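Long-range contact in eukaryotic translation initiation factor 2A (Schizosaccharomyces pombe, PDB 3WJ9), which probably directs methionyl-tRNAi to 40S ribosomal subunits in a codon-dependent manner in the early steps of translating a small number of specific mRNAs: residues R376-N381 / F398-Q403. Residues are numbered along the deposited sequence; the frame is centred on the assembly and turned at random.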
loop_
_atom_site.group_PDB
_atom_site.type_symbol
_atom_site.label_atom_id
_atom_site.label_comp_id
_atom_site.label_asym_id
_atom_site.label_seq_id
_atom_site.Cartn_x
_atom_site.Cartn_y
_atom_site.Cartn_z
ATOM N N ARG A 376 -1.569 -17.914 -1.368
ATOM C CA ARG A 376 -2.975 -17.647 -1.081
ATOM C C ARG A 376 -3.841 -18.651 -1.842
ATOM O O ARG A 376 -4.994 -18.893 -1.484
ATOM C CB ARG A 376 -3.355 -16.207 -1.445
ATOM C CG ARG A 376 -4.741 -15.801 -0.963
ATOM C CD ARG A 376 -5.011 -14.321 -1.175
ATOM N NE ARG A 376 -6.403 -13.984 -0.889
ATOM C CZ ARG A 376 -6.931 -12.775 -1.050
ATOM N NH1 ARG A 376 -6.187 -11.775 -1.501
ATOM N NH2 ARG A 376 -8.207 -12.566 -0.760
ATOM N N LEU A 377 -3.267 -19.236 -2.890
ATOM C CA LEU A 377 -3.901 -20.337 -3.607
ATOM C C LEU A 377 -2.865 -21.186 -4.340
ATOM O O LEU A 377 -2.053 -20.668 -5.102
ATOM C CB LEU A 377 -4.939 -19.815 -4.597
ATOM C CG LEU A 377 -6.057 -20.825 -4.852
ATOM C CD1 LEU A 377 -6.892 -21.003 -3.593
ATOM C CD2 LEU A 377 -6.919 -20.411 -6.023
ATOM N N ARG A 378 -2.905 -22.496 -4.116
ATOM C CA ARG A 378 -1.908 -23.397 -4.686
ATOM C C ARG A 378 -2.389 -24.060 -5.974
ATOM O O ARG A 378 -1.761 -24.997 -6.469
ATOM C CB ARG A 378 -1.511 -24.466 -3.663
ATOM C CG ARG A 378 -1.220 -23.912 -2.276
ATOM C CD ARG A 378 -0.236 -24.788 -1.522
ATOM N NE ARG A 378 1.088 -24.750 -2.136
ATOM C CZ ARG A 378 1.995 -23.807 -1.899
ATOM N NH1 ARG A 378 1.725 -22.821 -1.054
ATOM N NH2 ARG A 378 3.172 -23.849 -2.508
ATOM N N VAL A 379 -3.502 -23.573 -6.513
ATOM C CA VAL A 379 -4.044 -24.097 -7.762
ATOM C C VAL A 379 -4.536 -22.973 -8.677
ATOM O O VAL A 379 -4.994 -21.933 -8.203
ATOM C CB VAL A 379 -5.205 -25.089 -7.504
ATOM C CG1 VAL A 379 -4.676 -26.409 -6.953
ATOM C CG2 VAL A 379 -6.232 -24.482 -6.559
ATOM N N ASP A 380 -4.407 -23.190 -9.986
ATOM C CA ASP A 380 -4.939 -22.290 -11.015
ATOM C C ASP A 380 -4.310 -20.894 -11.022
ATOM O O ASP A 380 -4.995 -19.904 -11.272
ATOM C CB ASP A 380 -6.458 -22.155 -10.861
ATOM C CG ASP A 380 -7.182 -23.472 -11.044
ATOM O OD1 ASP A 380 -6.525 -24.529 -10.939
ATOM O OD2 ASP A 380 -8.408 -23.454 -11.283
ATOM N N ASN A 381 -3.007 -20.815 -10.766
ATOM C CA ASN A 381 -2.310 -19.532 -10.801
ATOM C C ASN A 381 -2.204 -18.982 -12.222
ATOM O O ASN A 381 -1.863 -19.711 -13.153
ATOM C CB ASN A 381 -0.916 -19.659 -10.182
ATOM C CG ASN A 381 -0.965 -19.893 -8.686
ATOM O OD1 ASN A 381 -0.197 -20.685 -8.142
ATOM N ND2 ASN A 381 -1.878 -19.204 -8.011
ATOM N N PHE A 398 0.096 -20.231 -15.041
ATOM C CA PHE A 398 1.265 -20.510 -14.215
ATOM C C PHE A 398 1.022 -21.726 -13.328
ATOM O O PHE A 398 -0.123 -22.092 -13.065
ATOM C CB PHE A 398 1.620 -19.302 -13.343
ATOM C CG PHE A 398 2.036 -18.084 -14.120
ATOM C CD1 PHE A 398 1.091 -17.196 -14.605
ATOM C CD2 PHE A 398 3.376 -17.821 -14.352
ATOM C CE1 PHE A 398 1.473 -16.075 -15.313
ATOM C CE2 PHE A 398 3.764 -16.702 -15.059
ATOM C CZ PHE A 398 2.809 -15.826 -15.540
ATOM N N ASN A 399 2.102 -22.355 -12.877
ATOM C CA ASN A 399 1.999 -23.403 -11.867
ATOM C C ASN A 399 1.957 -22.780 -10.480
ATOM O O ASN A 399 0.998 -22.965 -9.732
ATOM C CB ASN A 399 3.166 -24.389 -11.970
ATOM C CG ASN A 399 3.182 -25.395 -10.832
ATOM O OD1 ASN A 399 3.859 -25.197 -9.823
ATOM N ND2 ASN A 399 2.430 -26.480 -10.989
ATOM N N GLU A 400 3.001 -22.028 -10.147
ATOM C CA GLU A 400 3.049 -21.314 -8.879
ATOM C C GLU A 400 3.478 -19.865 -9.083
ATOM O O GLU A 400 4.661 -19.535 -9.008
ATOM C CB GLU A 400 3.993 -22.018 -7.904
ATOM C CG GLU A 400 3.735 -21.689 -6.446
ATOM C CD GLU A 400 4.565 -22.534 -5.502
ATOM O OE1 GLU A 400 5.634 -23.022 -5.924
ATOM O OE2 GLU A 400 4.145 -22.717 -4.340
ATOM N N LEU A 401 2.500 -19.005 -9.354
ATOM C CA LEU A 401 2.746 -17.576 -9.507
ATOM C C LEU A 401 2.661 -16.879 -8.154
ATOM O O LEU A 401 1.794 -17.192 -7.338
ATOM C CB LEU A 401 1.745 -16.957 -10.484
ATOM C CG LEU A 401 1.807 -15.437 -10.649
ATOM C CD1 LEU A 401 3.079 -15.016 -11.371
ATOM C CD2 LEU A 401 0.575 -14.916 -11.367
ATOM N N TYR A 402 3.561 -15.932 -7.919
ATOM C CA TYR A 402 3.646 -15.282 -6.619
ATOM C C TYR A 402 3.085 -13.859 -6.630
ATOM O O TYR A 402 2.256 -13.512 -5.794
ATOM C CB TYR A 402 5.094 -15.291 -6.130
ATOM C CG TYR A 402 5.601 -16.690 -5.865
ATOM C CD1 TYR A 402 4.787 -17.629 -5.244
ATOM C CD2 TYR A 402 6.883 -17.076 -6.231
ATOM C CE1 TYR A 402 5.233 -18.908 -4.991
ATOM C CE2 TYR A 402 7.340 -18.360 -5.975
ATOM C CZ TYR A 402 6.507 -19.272 -5.359
ATOM O OH TYR A 402 6.945 -20.552 -5.104
ATOM N N GLN A 403 3.534 -13.035 -7.570
ATOM C CA GLN A 403 2.989 -11.690 -7.710
ATOM C C GLN A 403 3.047 -11.202 -9.153
ATOM O O GLN A 403 3.836 -11.690 -9.967
ATOM C CB GLN A 403 3.725 -10.699 -6.806
ATOM C CG GLN A 403 5.252 -10.790 -6.845
ATOM C CD GLN A 403 5.907 -10.311 -5.557
ATOM O OE1 GLN A 403 5.704 -10.877 -4.481
ATOM N NE2 GLN A 403 6.705 -9.261 -5.669
#
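Asn381 and Phe398 join the two segments through the backbone: Phe398 N donates to Asn381 O at 2.8 Å. The side chain of Asn381 illustrates how one buried amide can tie a loop to the start of a neighbouring strand. Its OD1 takes a weak hydrogen bond from Leu401 N at 3.4 Å, while ND2 reaches back within the loop to Leu377 O, 3.3 Å away and above that carbonyl's plane, and also to Val372 O. An alanine here would probably leave Leu377 O and Val372 O without this donor and Leu401 N without its weak acceptor, so that the loop is less firmly tied. Apolar contact across is slight: Asn381 CB meets Leu401 CB at 3.8 Å. Within 398-403, Leu401 CD1 lies over the centre of one face of the Phe398 ring. Arg378, which is exposed, comes up to the partly exposed Glu400 in a doubtful salt bridge, since NH2 and OE2 are modelled too close; OE2 also has a weak hydrogen bond with Ser374 OG. Together these contacts hold the loop between strands 367-372 and 382-387 of the fourth WD repeat against the crossing from strand 392-397 to strand 401-406, a blade-to-blade connection of the beta-propeller.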